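Local coordinates for protein Cdhr2 (Mus musculus, PDB 5CYX) that probably joins adjacent microvilli of the epithelial brush border through calcium-dependent heterophilic adhesion with CDHR5, so controlling how the microvilli pack, at residues V104-F110 and F125-E130; S173-K177 and V212-L218. All coordinates share one frame. Residue numbers count along the deposited sequence, not the author numbering.

The chain comprises the first three extracellular cadherin repeats, and both contacts belong to the second. Coming from the N terminus, it enters this repeat at 104-110, runs through strand 109-115 and turns back along 123-126, so that 125-130 closes contact 1 over a loop of 14 residues. Contact 2 follows in series: 173-177, ahead of strand 180-189, meets 212-218 after the chain has gone up 180-189 and back down 206-213. The contacts neither cross nor touch, their centres about 28 Å apart, yet both reach the sheet in which 109-115 and 206-213 are neighbours. Contact 1 lies toward the first repeat, contact 2 at the calcium-bound junction with the third.

Contact 1: V104-F110 and F125-E130; sequences VFLNTEF and FSVLAE
Build this contact from Val104, Phe105 and Phe110, the residues of 104-110 most covered by the other segment. Val104 and Phe105 are extended, and Val104 faces Glu130 as a single antiparallel, hydrogen-bonded bridge: Val104 N donates to Glu130 O and Glu130 N to Val104 O, both at 2.8 Å, with the two CA atoms 5.3 Å apart. Beside the bridge, Ala129 CA sits 3.1 Å from Val104 O in a CA-H...O contact. Leu106 (phi/psi -72/-31) and Thr108 (-99/-16) then break the extended run, and 104-110 diverges from its partner before entering strand 109-115 at Glu109.

Phe105, an m rotamer with chi2 near -91°, leaves its backbone sideways and brings its ring over Ala129, whose CB lies 3.7 Å from the ring centroid, almost on the ring normal. Val127 CG2 meets the edge of that ring, 3.8 Å from Phe105 CE1. Phe110, also m with chi2 near -79°, points toward the partner. Its ring takes Val127 CG1 over one face, 4.3 Å from the centroid, so the two methyls of Val127 serve two aromatic rings. Farther along, Phe110 CB packs 3.5 Å from Phe125 CE2, the two rings oblique with planes at 50°.

This is the split first strand characteristic of a cadherin repeat: it begins by pairing with the second strand and then switches sheets. After the switch, Phe110 bonds through its backbone to Phe207 and Ser209 of strand 206-213, while Phe125 pairs with Ile166 of strand 165-168. Between the sheets, Phe105 and Ala129 rest on Ala187, and Val127 on Leu185, of strand 180-189.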
ATOM      1  N   VAL A 104       1.890   9.564 -20.750  1.00 51.42           N
ATOM      2  CA  VAL A 104       3.277   9.638 -21.209  1.00 53.36           C
ATOM      3  C   VAL A 104       4.216   9.718 -19.986  1.00 53.84           C
ATOM      4  O   VAL A 104       3.910  10.400 -18.981  1.00 52.25           O
ATOM      5  CB  VAL A 104       3.532  10.853 -22.175  1.00 54.53           C
ATOM      6  CG1 VAL A 104       2.951  10.580 -23.554  1.00 54.38           C
ATOM      7  CG2 VAL A 104       2.943  12.157 -21.619  1.00 54.32           C
ATOM      8  N   PHE A 105       5.309   8.970 -20.077  1.00 54.87           N
ATOM      9  CA  PHE A 105       6.414   8.955 -19.127  1.00 57.12           C
ATOM     10  C   PHE A 105       7.538   9.693 -19.830  1.00 61.35           C
ATOM     11  O   PHE A 105       7.613   9.600 -21.047  1.00 64.77           O
ATOM     12  CB  PHE A 105       6.935   7.521 -18.939  1.00 56.37           C
ATOM     13  CG  PHE A 105       5.965   6.545 -18.283  1.00 53.87           C
ATOM     14  CD1 PHE A 105       5.952   6.385 -16.920  1.00 53.69           C
ATOM     15  CD2 PHE A 105       5.163   5.723 -19.044  1.00 53.03           C
ATOM     16  CE1 PHE A 105       5.085   5.465 -16.304  1.00 53.30           C
ATOM     17  CE2 PHE A 105       4.320   4.788 -18.457  1.00 53.20           C
ATOM     18  CZ  PHE A 105       4.275   4.660 -17.079  1.00 52.67           C
ATOM     19  N   LEU A 106       8.444  10.323 -19.084  1.00 64.26           N
ATOM     20  CA  LEU A 106       9.618  11.042 -19.645  1.00 68.80           C
ATOM     21  C   LEU A 106      10.773  10.165 -20.229  1.00 68.45           C
ATOM     22  O   LEU A 106      11.474  10.620 -21.121  1.00 68.62           O
ATOM     23  CB  LEU A 106      10.196  12.001 -18.593  1.00 71.88           C
ATOM     24  CG  LEU A 106       9.276  13.174 -18.219  1.00 74.20           C
ATOM     25  CD1 LEU A 106       9.721  13.774 -16.891  1.00 75.00           C
ATOM     26  CD2 LEU A 106       9.268  14.237 -19.330  1.00 75.43           C
ATOM     27  N   ASN A 107      10.984   8.955 -19.684  1.00 66.81           N
ATOM     28  CA  ASN A 107      11.876   7.937 -20.276  1.00 67.26           C
ATOM     29  C   ASN A 107      11.136   6.614 -20.412  1.00 65.14           C
ATOM     30  O   ASN A 107      10.084   6.417 -19.790  1.00 62.39           O
ATOM     31  CB  ASN A 107      13.133   7.721 -19.428  1.00 68.23           C
ATOM     32  CG  ASN A 107      13.998   8.953 -19.361  1.00 71.69           C
ATOM     33  OD1 ASN A 107      13.863   9.772 -18.438  1.00 73.59           O
ATOM     34  ND2 ASN A 107      14.866   9.117 -20.339  1.00 71.27           N
ATOM     35  N   THR A 108      11.711   5.715 -21.212  1.00 63.87           N
ATOM     36  CA  THR A 108      11.202   4.348 -21.385  1.00 63.98           C
ATOM     37  C   THR A 108      11.935   3.271 -20.555  1.00 63.05           C
ATOM     38  O   THR A 108      11.454   2.127 -20.464  1.00 61.59           O
ATOM     39  CB  THR A 108      11.286   3.894 -22.862  1.00 65.55           C
ATOM     40  OG1 THR A 108      12.657   3.832 -23.277  1.00 66.03           O
ATOM     41  CG2 THR A 108      10.518   4.844 -23.743  1.00 66.89           C
ATOM     42  N   GLU A 109      13.124   3.595 -20.027  1.00 62.74           N
ATOM     43  CA  GLU A 109      13.818   2.686 -19.121  1.00 63.16           C
ATOM     44  C   GLU A 109      14.391   3.385 -17.896  1.00 60.86           C
ATOM     45  O   GLU A 109      14.948   4.488 -17.981  1.00 62.91           O
ATOM     46  CB  GLU A 109      14.916   1.834 -19.772  1.00 67.00           C
ATOM     47  CG  GLU A 109      14.769   1.496 -21.246  1.00 71.11           C
ATOM     48  CD  GLU A 109      15.609   2.426 -22.093  1.00 75.88           C
ATOM     49  OE1 GLU A 109      16.437   1.914 -22.872  1.00 83.61           O
ATOM     50  OE2 GLU A 109      15.485   3.677 -21.950  1.00 80.52           O
ATOM     51  N   PHE A 110      14.322   2.657 -16.785  1.00 56.30           N
ATOM     52  CA  PHE A 110      14.746   3.116 -15.480  1.00 54.95           C
ATOM     53  C   PHE A 110      15.542   1.996 -14.887  1.00 53.60           C
ATOM     54  O   PHE A 110      15.316   0.833 -15.240  1.00 51.93           O
ATOM     55  CB  PHE A 110      13.509   3.345 -14.590  1.00 53.96           C
ATOM     56  CG  PHE A 110      12.568   4.342 -15.153  1.00 54.30           C
ATOM     57  CD1 PHE A 110      12.835   5.732 -15.019  1.00 55.79           C
ATOM     58  CD2 PHE A 110      11.488   3.937 -15.911  1.00 53.05           C
ATOM     59  CE1 PHE A 110      11.955   6.665 -15.565  1.00 55.80           C
ATOM     60  CE2 PHE A 110      10.610   4.864 -16.452  1.00 53.39           C
ATOM     61  CZ  PHE A 110      10.832   6.225 -16.281  1.00 54.53           C
ATOM     62  N   PHE A 125      10.597   1.735  -6.167  1.00 44.59           N
ATOM     63  CA  PHE A 125      10.813   2.723  -7.204  1.00 45.53           C
ATOM     64  C   PHE A 125       9.473   3.304  -7.564  1.00 45.26           C
ATOM     65  O   PHE A 125       8.423   2.589  -7.490  1.00 44.06           O
ATOM     66  CB  PHE A 125      11.392   2.070  -8.488  1.00 46.20           C
ATOM     67  CG  PHE A 125      12.059   3.068  -9.417  1.00 47.15           C
ATOM     68  CD1 PHE A 125      13.213   3.736  -9.024  1.00 48.23           C
ATOM     69  CD2 PHE A 125      11.507   3.367 -10.681  1.00 47.48           C
ATOM     70  CE1 PHE A 125      13.820   4.685  -9.864  1.00 49.22           C
ATOM     71  CE2 PHE A 125      12.127   4.297 -11.529  1.00 48.62           C
ATOM     72  CZ  PHE A 125      13.265   4.979 -11.101  1.00 49.23           C
ATOM     73  N   SER A 126       9.497   4.542  -8.029  1.00 45.39           N
ATOM     74  CA  SER A 126       8.284   5.242  -8.422  1.00 46.24           C
ATOM     75  C   SER A 126       8.393   5.767  -9.848  1.00 47.50           C
ATOM     76  O   SER A 126       9.424   6.278 -10.242  1.00 46.47           O
ATOM     77  CB  SER A 126       7.994   6.361  -7.420  1.00 47.41           C
ATOM     78  OG  SER A 126       7.645   5.772  -6.167  1.00 47.46           O
ATOM     79  N   VAL A 127       7.354   5.535 -10.646  1.00 48.19           N
ATOM     80  CA  VAL A 127       7.248   6.160 -11.958  1.00 49.77           C
ATOM     81  C   VAL A 127       6.065   7.150 -11.999  1.00 51.12           C
ATOM     82  O   VAL A 127       5.137   7.087 -11.178  1.00 50.13           O
ATOM     83  CB  VAL A 127       7.140   5.100 -13.068  1.00 49.60           C
ATOM     84  CG1 VAL A 127       8.456   4.324 -13.165  1.00 49.87           C
ATOM     85  CG2 VAL A 127       5.977   4.128 -12.818  1.00 48.64           C
ATOM     86  N   LEU A 128       6.100   8.070 -12.956  1.00 52.02           N
ATOM     87  CA  LEU A 128       5.018   9.037 -13.129  1.00 52.63           C
ATOM     88  C   LEU A 128       4.657   9.143 -14.598  1.00 53.00           C
ATOM     89  O   LEU A 128       5.509   9.449 -15.433  1.00 51.69           O
ATOM     90  CB  LEU A 128       5.453  10.413 -12.619  1.00 53.88           C
ATOM     91  CG  LEU A 128       4.355  11.479 -12.593  1.00 55.08           C
ATOM     92  CD1 LEU A 128       3.193  11.060 -11.671  1.00 54.38           C
ATOM     93  CD2 LEU A 128       4.953  12.824 -12.193  1.00 56.77           C
ATOM     94  N   ALA A 129       3.388   8.904 -14.914  1.00 52.94           N
ATOM     95  CA  ALA A 129       2.916   9.203 -16.262  1.00 53.23           C
ATOM     96  C   ALA A 129       1.883  10.287 -16.165  1.00 52.21           C
ATOM     97  O   ALA A 129       1.183  10.379 -15.179  1.00 51.02           O
ATOM     98  CB  ALA A 129       2.387   7.978 -16.976  1.00 52.80           C
ATOM     99  N   GLU A 130       1.827  11.128 -17.187  1.00 52.13           N
ATOM    100  CA  GLU A 130       0.843  12.211 -17.221  1.00 52.56           C
ATOM    101  C   GLU A 130       0.060  12.078 -18.498  1.00 50.59           C
ATOM    102  O   GLU A 130       0.591  11.661 -19.515  1.00 49.41           O
ATOM    103  CB  GLU A 130       1.566  13.575 -17.163  1.00 54.93           C
ATOM    104  CG  GLU A 130       2.201  13.784 -15.807  1.00 56.55           C
ATOM    105  CD  GLU A 130       3.150  14.955 -15.775  1.00 60.19           C
ATOM    106  OE1 GLU A 130       4.025  15.070 -16.701  1.00 62.40           O
ATOM    107  OE2 GLU A 130       3.025  15.732 -14.814  1.00 60.97           O
TER

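Contact 2: S173-K177 and V212-L218. With CA (calcium ion), chain E; CA (calcium ion), chain F.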
ATOM      1  N   SER A 173      16.004 -12.356  -2.272  1.00 49.34           N
ATOM      2  CA  SER A 173      17.263 -13.077  -1.962  1.00 49.98           C
ATOM      3  C   SER A 173      18.196 -13.087  -3.161  1.00 49.41           C
ATOM      4  O   SER A 173      17.890 -13.738  -4.165  1.00 48.76           O
ATOM      5  CB  SER A 173      17.007 -14.540  -1.539  1.00 51.89           C
ATOM      6  OG  SER A 173      18.267 -15.170  -1.254  1.00 54.47           O
ATOM      7  N   TYR A 174      19.314 -12.358  -3.050  1.00 48.27           N
ATOM      8  CA  TYR A 174      20.339 -12.357  -4.078  1.00 48.94           C
ATOM      9  C   TYR A 174      20.763 -13.781  -4.473  1.00 49.52           C
ATOM     10  O   TYR A 174      20.882 -14.069  -5.622  1.00 52.33           O
ATOM     11  CB  TYR A 174      21.561 -11.515  -3.634  1.00 48.51           C
ATOM     12  CG  TYR A 174      22.754 -11.538  -4.596  1.00 48.97           C
ATOM     13  CD1 TYR A 174      23.621 -12.616  -4.646  1.00 49.85           C
ATOM     14  CD2 TYR A 174      23.028 -10.457  -5.445  1.00 49.30           C
ATOM     15  CE1 TYR A 174      24.721 -12.621  -5.546  1.00 50.73           C
ATOM     16  CE2 TYR A 174      24.098 -10.474  -6.350  1.00 50.22           C
ATOM     17  CZ  TYR A 174      24.948 -11.545  -6.380  1.00 51.02           C
ATOM     18  OH  TYR A 174      26.045 -11.557  -7.256  1.00 52.68           O
ATOM     19  N   ASN A 175      21.027 -14.626  -3.498  1.00 49.76           N
ATOM     20  CA  ASN A 175      21.530 -15.985  -3.686  1.00 50.65           C
ATOM     21  C   ASN A 175      20.484 -17.088  -3.922  1.00 52.53           C
ATOM     22  O   ASN A 175      20.761 -18.058  -4.575  1.00 52.27           O
ATOM     23  CB  ASN A 175      22.338 -16.357  -2.446  1.00 49.94           C
ATOM     24  CG  ASN A 175      23.555 -15.476  -2.294  1.00 49.67           C
ATOM     25  OD1 ASN A 175      23.570 -14.471  -1.529  1.00 48.79           O
ATOM     26  ND2 ASN A 175      24.526 -15.774  -3.087  1.00 49.15           N
ATOM     27  N   ASN A 176      19.300 -16.947  -3.357  1.00 54.11           N
ATOM     28  CA  ASN A 176      18.276 -17.980  -3.512  1.00 56.84           C
ATOM     29  C   ASN A 176      17.090 -17.663  -4.406  1.00 55.80           C
ATOM     30  O   ASN A 176      16.309 -18.575  -4.700  1.00 56.62           O
ATOM     31  CB  ASN A 176      17.798 -18.400  -2.134  1.00 59.74           C
ATOM     32  CG  ASN A 176      18.947 -18.888  -1.275  1.00 63.23           C
ATOM     33  OD1 ASN A 176      19.215 -18.356  -0.180  1.00 66.57           O
ATOM     34  ND2 ASN A 176      19.666 -19.883  -1.792  1.00 65.32           N
ATOM     35  N   LYS A 177      16.946 -16.410  -4.844  1.00 53.16           N
ATOM     36  CA  LYS A 177      15.875 -16.034  -5.763  1.00 52.83           C
ATOM     37  C   LYS A 177      16.478 -15.501  -7.051  1.00 52.29           C
ATOM     38  O   LYS A 177      16.468 -16.196  -8.076  1.00 52.68           O
ATOM     39  CB  LYS A 177      14.887 -15.039  -5.100  1.00 52.57           C
ATOM     40  CG  LYS A 177      14.014 -15.710  -4.050  1.00 52.73           C
ATOM     41  CD  LYS A 177      13.154 -14.704  -3.272  1.00 53.15           C
ATOM     42  CE  LYS A 177      12.073 -15.430  -2.447  1.00 53.51           C
ATOM     43  NZ  LYS A 177      10.985 -14.522  -1.967  1.00 53.14           N
ATOM     44  N   VAL A 212      19.515  -6.405  -7.125  1.00 48.83           N
ATOM     45  CA  VAL A 212      19.474  -6.761  -5.728  1.00 48.76           C
ATOM     46  C   VAL A 212      20.876  -6.873  -5.214  1.00 48.89           C
ATOM     47  O   VAL A 212      21.702  -7.575  -5.825  1.00 50.22           O
ATOM     48  CB  VAL A 212      18.779  -8.114  -5.532  1.00 48.56           C
ATOM     49  CG1 VAL A 212      18.603  -8.395  -4.034  1.00 48.58           C
ATOM     50  CG2 VAL A 212      17.440  -8.099  -6.256  1.00 48.33           C
ATOM     51  N   ILE A 213      21.134  -6.202  -4.102  1.00 47.88           N
ATOM     52  CA  ILE A 213      22.434  -6.144  -3.454  1.00 48.06           C
ATOM     53  C   ILE A 213      22.504  -7.216  -2.391  1.00 47.33           C
ATOM     54  O   ILE A 213      21.621  -7.336  -1.503  1.00 46.04           O
ATOM     55  CB  ILE A 213      22.636  -4.759  -2.794  1.00 49.38           C
ATOM     56  CG1 ILE A 213      22.736  -3.671  -3.864  1.00 50.41           C
ATOM     57  CG2 ILE A 213      23.842  -4.725  -1.848  1.00 50.30           C
ATOM     58  CD1 ILE A 213      22.607  -2.262  -3.273  1.00 50.90           C
ATOM     59  N   ASP A 214      23.553  -8.011  -2.471  1.00 47.68           N
ATOM     60  CA  ASP A 214      23.760  -9.110  -1.553  1.00 47.55           C
ATOM     61  C   ASP A 214      24.253  -8.533  -0.224  1.00 48.68           C
ATOM     62  O   ASP A 214      25.200  -7.700  -0.186  1.00 47.80           O
ATOM     63  CB  ASP A 214      24.758 -10.120  -2.117  1.00 47.73           C
ATOM     64  CG  ASP A 214      24.702 -11.465  -1.416  1.00 47.33           C
ATOM     65  OD1 ASP A 214      23.837 -11.694  -0.466  1.00 45.75           O
ATOM     66  OD2 ASP A 214      25.513 -12.302  -1.842  1.00 46.23           O
ATOM     67  N   GLU A 215      23.580  -8.949   0.854  1.00 49.03           N
ATOM     68  CA  GLU A 215      23.964  -8.529   2.202  1.00 50.88           C
ATOM     69  C   GLU A 215      24.423  -9.734   3.018  1.00 50.92           C
ATOM     70  O   GLU A 215      24.042 -10.833   2.714  1.00 50.96           O
ATOM     71  CB  GLU A 215      22.812  -7.828   2.887  1.00 51.39           C
ATOM     72  CG  GLU A 215      22.460  -6.474   2.283  1.00 52.71           C
ATOM     73  CD  GLU A 215      21.299  -5.843   3.061  1.00 53.83           C
ATOM     74  OE1 GLU A 215      20.108  -6.186   2.848  1.00 52.07           O
ATOM     75  OE2 GLU A 215      21.585  -5.017   3.927  1.00 56.50           O
ATOM     76  N   PRO A 216      25.294  -9.524   4.013  1.00 52.23           N
ATOM     77  CA  PRO A 216      25.893 -10.670   4.673  1.00 53.15           C
ATOM     78  C   PRO A 216      24.944 -11.290   5.708  1.00 54.14           C
ATOM     79  O   PRO A 216      24.900 -10.840   6.848  1.00 53.27           O
ATOM     80  CB  PRO A 216      27.145 -10.098   5.310  1.00 54.15           C
ATOM     81  CG  PRO A 216      26.846  -8.647   5.528  1.00 54.59           C
ATOM     82  CD  PRO A 216      25.930  -8.248   4.410  1.00 53.37           C
ATOM     83  N   ASP A 217      24.169 -12.283   5.272  1.00 54.67           N
ATOM     84  CA  ASP A 217      23.242 -12.973   6.167  1.00 57.08           C
ATOM     85  C   ASP A 217      23.151 -14.471   5.938  1.00 58.21           C
ATOM     86  O   ASP A 217      22.190 -15.076   6.366  1.00 57.54           O
ATOM     87  CB  ASP A 217      21.843 -12.367   6.006  1.00 57.85           C
ATOM     88  CG  ASP A 217      21.265 -12.547   4.598  1.00 58.72           C
ATOM     89  OD1 ASP A 217      21.955 -12.972   3.622  1.00 58.88           O
ATOM     90  OD2 ASP A 217      20.075 -12.237   4.478  1.00 61.08           O
ATOM     91  N   LEU A 218      24.139 -15.054   5.274  1.00 64.14           N
ATOM     92  CA  LEU A 218      24.227 -16.479   5.127  1.00 64.05           C
ATOM     93  C   LEU A 218      25.577 -16.888   5.670  1.00 64.20           C
ATOM     94  O   LEU A 218      26.627 -16.239   5.392  1.00 60.95           O
ATOM     95  CB  LEU A 218      24.070 -16.858   3.659  1.00 63.94           C
ATOM     96  CG  LEU A 218      22.705 -16.570   3.037  1.00 64.40           C
ATOM     97  CD1 LEU A 218      22.766 -16.800   1.543  1.00 64.28           C
ATOM     98  CD2 LEU A 218      21.649 -17.495   3.649  1.00 65.81           C
TER
HETATM   99 CA    CA E1004      22.972 -12.481   1.547  1.00 49.17          CA
HETATM  100 CA    CA F1005      28.156 -14.596   4.829  1.00 55.54          CA
HETATM  101  O   HOH W   1      21.494 -13.803   0.238  1.00 39.08           O
HETATM  102  O   HOH W   2      27.126 -13.435   6.845  1.00 42.90           O
HETATM  103  O   HOH W   3      29.055 -12.466   3.889  1.00 41.62           O
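Here the second cadherin repeat hands over to the third at a calcium-binding linker, and the turn 173-177 packs against the linker's entry. Asp214 OD1 (2.3 Å), Glu215 O (2.3 Å) and Asp217 OD1 (2.4 Å) bind the calcium of chain E together with water 1; Glu116 and Asp250 complete the site. Leu218 O, 2.3 Å from the calcium of chain F, shares that ion with Asp248, Asp250 and Glu304 of the third repeat and with two waters.

Tyr174 has the most surface covered by the other segment. Its t rotamer lays one ring face against Asp214, with Asp214 CB 3.8 Å from the ring centroid in a CH-pi contact, while Val212 O approaches the ring edge, 3.2 Å from Tyr174 CD2. Tyr174 CB also meets Val212 CG1 at 4.3 Å. The CA-to-CB bond of Asn175 is directed toward 212-218, which brings its side chain beside the Asp214 carboxylate. Asp214 OD1 is the calcium ligand, and its OD2 finds its strongest polar partner in Gly252. Leu218 CD1 reaches back to the asparagines, lying 4.2 Å from Asn176 OD1.

An ST motif shapes the turn: Asn176 N donates to Ser173 OG at 2.9 Å, and Lys177 N donates to Ser173 O, also at 2.9 Å.

Ligands drawn from the base of one repeat, the linker and the facing tip of the next are typical of inter-repeat cadherin calcium sites; the run Asp214 to Leu218 occupies the place of the familiar DXNDN linker motif.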